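Hypoxanthine-guanine-xanthine phosphoribosyltransferase (Tritrichomonas foetus, PDB 1HGX) catalyses the magnesium-dependent transfer of a 5-phosphoribosyl group from its diphosphate donor to hypoxanthine, guanine or xanthine, salvaging host purines as nucleotides. Local coordinates at residues I105-L115 with I136-I145. Sequence-based numbering, arbitrary orientation.
With 5GP (guanosine-5'-monophosphate), chain C.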
loop_
_atom_site.group_PDB
_atom_site.type_symbol
_atom_site.label_atom_id
_atom_site.label_comp_id
_atom_site.label_asym_id
_atom_site.label_seq_id
_atom_site.Cartn_x
_atom_site.Cartn_y
_atom_site.Cartn_z
ATOM N N ILE A 105 -0.886 -0.152 18.009
ATOM C CA ILE A 105 -1.913 -0.625 18.926
ATOM C C ILE A 105 -1.839 0.272 20.160
ATOM O O ILE A 105 -0.793 0.369 20.808
ATOM C CB ILE A 105 -1.703 -2.104 19.285
ATOM C CG1 ILE A 105 -1.969 -2.961 18.036
ATOM C CG2 ILE A 105 -2.624 -2.522 20.441
ATOM C CD1 ILE A 105 -1.768 -4.437 18.238
ATOM N N ASP A 106 -2.928 0.990 20.411
ATOM C CA ASP A 106 -3.019 1.907 21.536
ATOM C C ASP A 106 -3.725 1.215 22.710
ATOM O O ASP A 106 -3.079 0.530 23.495
ATOM C CB ASP A 106 -3.764 3.170 21.087
ATOM C CG ASP A 106 -3.698 4.297 22.103
ATOM O OD1 ASP A 106 -3.278 4.082 23.262
ATOM O OD2 ASP A 106 -4.087 5.423 21.730
ATOM N N THR A 107 -5.042 1.372 22.833
ATOM C CA THR A 107 -5.766 0.737 23.931
ATOM C C THR A 107 -6.063 -0.722 23.623
ATOM O O THR A 107 -6.443 -1.486 24.514
ATOM C CB THR A 107 -7.101 1.434 24.209
ATOM O OG1 THR A 107 -7.984 1.232 23.100
ATOM C CG2 THR A 107 -6.892 2.928 24.431
ATOM N N GLY A 108 -5.941 -1.091 22.353
ATOM C CA GLY A 108 -6.202 -2.460 21.955
ATOM C C GLY A 108 -7.625 -2.709 21.484
ATOM O O GLY A 108 -7.922 -3.796 20.984
ATOM N N LEU A 109 -8.501 -1.714 21.602
ATOM C CA LEU A 109 -9.897 -1.873 21.190
ATOM C C LEU A 109 -10.076 -2.276 19.723
ATOM O O LEU A 109 -10.775 -3.247 19.424
ATOM C CB LEU A 109 -10.690 -0.599 21.476
ATOM C CG LEU A 109 -12.145 -0.553 20.989
ATOM C CD1 LEU A 109 -12.986 -1.593 21.699
ATOM C CD2 LEU A 109 -12.713 0.829 21.217
ATOM N N THR A 110 -9.473 -1.519 18.812
ATOM C CA THR A 110 -9.581 -1.805 17.386
ATOM C C THR A 110 -9.163 -3.234 17.023
ATOM O O THR A 110 -9.934 -3.975 16.408
ATOM C CB THR A 110 -8.770 -0.797 16.544
ATOM O OG1 THR A 110 -9.155 0.539 16.892
ATOM C CG2 THR A 110 -9.056 -1.003 15.063
ATOM N N MET A 111 -7.963 -3.630 17.434
ATOM C CA MET A 111 -7.461 -4.964 17.140
ATOM C C MET A 111 -8.271 -6.058 17.834
ATOM O O MET A 111 -8.498 -7.126 17.263
ATOM C CB MET A 111 -5.978 -5.067 17.511
ATOM C CG MET A 111 -5.267 -6.292 16.951
ATOM S SD MET A 111 -5.490 -6.511 15.157
ATOM C CE MET A 111 -5.050 -4.922 14.538
ATOM N N TYR A 112 -8.720 -5.798 19.058
ATOM C CA TYR A 112 -9.512 -6.789 19.786
ATOM C C TYR A 112 -10.797 -7.107 19.008
ATOM O O TYR A 112 -11.191 -8.260 18.879
ATOM C CB TYR A 112 -9.836 -6.285 21.199
ATOM C CG TYR A 112 -10.783 -7.169 21.972
ATOM C CD1 TYR A 112 -10.315 -8.266 22.686
ATOM C CD2 TYR A 112 -12.147 -6.914 21.982
ATOM C CE1 TYR A 112 -11.187 -9.095 23.390
ATOM C CE2 TYR A 112 -13.029 -7.731 22.680
ATOM C CZ TYR A 112 -12.540 -8.823 23.384
ATOM O OH TYR A 112 -13.400 -9.648 24.083
ATOM N N GLN A 113 -11.440 -6.072 18.482
ATOM C CA GLN A 113 -12.671 -6.251 17.721
ATOM C C GLN A 113 -12.402 -6.878 16.353
ATOM O O GLN A 113 -13.161 -7.738 15.894
ATOM C CB GLN A 113 -13.388 -4.915 17.567
ATOM C CG GLN A 113 -13.730 -4.291 18.904
ATOM C CD GLN A 113 -14.710 -3.162 18.779
ATOM O OE1 GLN A 113 -15.882 -3.307 19.121
ATOM N NE2 GLN A 113 -14.243 -2.024 18.288
ATOM N N LEU A 114 -11.299 -6.480 15.728
ATOM C CA LEU A 114 -10.921 -7.005 14.427
ATOM C C LEU A 114 -10.623 -8.501 14.550
ATOM O O LEU A 114 -11.088 -9.305 13.740
ATOM C CB LEU A 114 -9.690 -6.267 13.892
ATOM C CG LEU A 114 -9.636 -5.912 12.402
ATOM C CD1 LEU A 114 -8.190 -5.865 11.956
ATOM C CD2 LEU A 114 -10.401 -6.899 11.553
ATOM N N LEU A 115 -9.875 -8.881 15.579
ATOM C CA LEU A 115 -9.542 -10.288 15.785
ATOM C C LEU A 115 -10.782 -11.153 16.035
ATOM O O LEU A 115 -10.873 -12.273 15.521
ATOM C CB LEU A 115 -8.532 -10.454 16.924
ATOM C CG LEU A 115 -7.099 -9.987 16.641
ATOM C CD1 LEU A 115 -6.225 -10.293 17.840
ATOM C CD2 LEU A 115 -6.555 -10.697 15.406
ATOM N N ILE A 136 1.076 2.178 27.158
ATOM C CA ILE A 136 0.147 2.933 27.982
ATOM C C ILE A 136 -0.113 2.176 29.285
ATOM O O ILE A 136 -1.025 2.509 30.038
ATOM C CB ILE A 136 -1.190 3.174 27.248
ATOM C CG1 ILE A 136 -1.902 1.847 26.987
ATOM C CG2 ILE A 136 -0.938 3.894 25.934
ATOM C CD1 ILE A 136 -3.345 1.999 26.553
ATOM N N GLY A 137 0.722 1.181 29.560
ATOM C CA GLY A 137 0.550 0.388 30.759
ATOM C C GLY A 137 -0.397 -0.750 30.441
ATOM O O GLY A 137 -0.344 -1.310 29.342
ATOM N N LYS A 138 -1.260 -1.103 31.389
ATOM C CA LYS A 138 -2.214 -2.187 31.168
ATOM C C LYS A 138 -3.229 -1.703 30.140
ATOM O O LYS A 138 -3.788 -0.606 30.271
ATOM C CB LYS A 138 -2.909 -2.577 32.477
ATOM N N LYS A 139 -3.395 -2.477 29.075
ATOM C CA LYS A 139 -4.337 -2.109 28.035
ATOM C C LYS A 139 -5.742 -2.542 28.417
ATOM O O LYS A 139 -5.920 -3.443 29.229
ATOM C CB LYS A 139 -3.934 -2.725 26.691
ATOM C CG LYS A 139 -2.682 -2.108 26.084
ATOM C CD LYS A 139 -2.461 -2.602 24.668
ATOM C CE LYS A 139 -1.050 -2.286 24.204
ATOM N NZ LYS A 139 -0.770 -0.836 24.151
ATOM N N ALA A 140 -6.733 -1.887 27.821
ATOM C CA ALA A 140 -8.133 -2.193 28.074
ATOM C C ALA A 140 -8.449 -3.595 27.570
ATOM O O ALA A 140 -9.317 -4.277 28.117
ATOM C CB ALA A 140 -9.024 -1.163 27.383
ATOM N N TYR A 141 -7.738 -4.024 26.529
ATOM C CA TYR A 141 -7.947 -5.346 25.952
ATOM C C TYR A 141 -6.626 -6.066 25.768
ATOM O O TYR A 141 -5.663 -5.503 25.246
ATOM C CB TYR A 141 -8.680 -5.234 24.619
ATOM C CG TYR A 141 -9.937 -4.419 24.729
ATOM C CD1 TYR A 141 -9.891 -3.033 24.618
ATOM C CD2 TYR A 141 -11.159 -5.020 25.014
ATOM C CE1 TYR A 141 -11.023 -2.263 24.791
ATOM C CE2 TYR A 141 -12.304 -4.255 25.190
ATOM C CZ TYR A 141 -12.228 -2.876 25.079
ATOM O OH TYR A 141 -13.350 -2.097 25.261
ATOM N N ASP A 142 -6.598 -7.320 26.201
ATOM C CA ASP A 142 -5.406 -8.161 26.121
ATOM C C ASP A 142 -5.223 -8.749 24.720
ATOM O O ASP A 142 -5.542 -9.920 24.478
ATOM C CB ASP A 142 -5.501 -9.291 27.154
ATOM C CG ASP A 142 -4.154 -9.931 27.461
ATOM O OD1 ASP A 142 -3.117 -9.525 26.884
ATOM O OD2 ASP A 142 -4.136 -10.850 28.309
ATOM N N VAL A 143 -4.716 -7.926 23.807
ATOM C CA VAL A 143 -4.474 -8.341 22.427
ATOM C C VAL A 143 -3.120 -9.045 22.277
ATOM O O VAL A 143 -2.077 -8.487 22.650
ATOM C CB VAL A 143 -4.507 -7.118 21.480
ATOM C CG1 VAL A 143 -4.187 -7.534 20.043
ATOM C CG2 VAL A 143 -5.870 -6.449 21.544
ATOM N N PRO A 144 -3.120 -10.304 21.801
ATOM C CA PRO A 144 -1.852 -11.023 21.626
ATOM C C PRO A 144 -1.134 -10.460 20.405
ATOM O O PRO A 144 -1.698 -10.393 19.307
ATOM C CB PRO A 144 -2.298 -12.468 21.412
ATOM C CG PRO A 144 -3.614 -12.308 20.706
ATOM C CD PRO A 144 -4.270 -11.161 21.457
ATOM N N ILE A 145 0.083 -9.975 20.631
ATOM C CA ILE A 145 0.891 -9.385 19.556
ATOM C C ILE A 145 2.038 -10.340 19.277
ATOM O O ILE A 145 2.922 -10.504 20.108
ATOM C CB ILE A 145 1.452 -8.014 19.982
ATOM C CG1 ILE A 145 0.294 -7.082 20.339
ATOM C CG2 ILE A 145 2.339 -7.425 18.883
ATOM C CD1 ILE A 145 0.727 -5.760 20.936
HETATM P P 5GP C . -6.779 1.488 19.787
HETATM O O1P 5GP C . -5.702 0.492 19.979
HETATM O O2P 5GP C . -8.033 0.885 19.330
HETATM O O3P 5GP C . -6.906 2.367 20.964
HETATM O "O5'" 5GP C . -6.230 2.494 18.731
HETATM C "C5'" 5GP C . -5.439 2.157 17.599
HETATM C "C4'" 5GP C . -5.915 2.964 16.459
HETATM O "O4'" 5GP C . -5.693 4.375 16.627
HETATM C "C3'" 5GP C . -5.229 2.574 15.187
HETATM O "O3'" 5GP C . -6.148 2.910 14.154
HETATM C "C2'" 5GP C . -4.116 3.548 15.184
HETATM O "O2'" 5GP C . -3.648 3.743 13.858
HETATM C "C1'" 5GP C . -4.672 4.853 15.757
HETATM N N9 5GP C . -3.615 5.546 16.589
HETATM C C8 5GP C . -3.261 5.233 17.893
HETATM N N7 5GP C . -2.271 5.946 18.369
HETATM C C5 5GP C . -1.903 6.793 17.320
HETATM C C6 5GP C . -0.799 7.699 17.233
HETATM O O6 5GP C . -0.037 8.042 18.137
HETATM N N1 5GP C . -0.628 8.215 15.956
HETATM C C2 5GP C . -1.441 7.910 14.868
HETATM N N2 5GP C . -1.216 8.583 13.738
HETATM N N3 5GP C . -2.510 7.080 14.949
HETATM C C4 5GP C . -2.673 6.523 16.199
#
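Lys139 reaches behind the phosphate-binding loop and grips its backbone: Lys139 NZ donates to Asp106 O at 2.8 Å, in the carbonyl plane. The loop belongs to the PRPP-binding motif of type I phosphoribosyltransferases. The lysine chain runs extended to CE and bends only at the last torsion. NZ also forms a salt bridge with Asp133 and a hydrogen bond to Lys134 O, which ties the loop to strand 132-134. The next carbonyl, Thr107 O, takes two weak bonds, from Ala140 N and Tyr141 N. With these carbonyls turned to 136-145, the amides of Asp106, Thr107 and Gly108 bind the phosphate of GMP. Thr110 N adds a bond to O2P of GMP at 2.8 Å. Asp106 is probably the proton acceptor; Asp106 OD1 lies 3.6 Å from Ile136 CG2. Gly108, at the N-cap, has a positive phi (94°) and packs its backbone against Tyr141. Tyr141 lies alongside Leu109, Tyr141 CZ to Leu109 CD1 at 3.7 Å. Tyr141 CD2 sits over one face of the Tyr112 ring, near the rim, the planes at 31°. Val143 packs against the helix start with both methyls. Val143 CG2 meets Gly108 O, and Val143 CG1, anti to the backbone N (chi1 177°), meets Met111 CG at 3.5 Å.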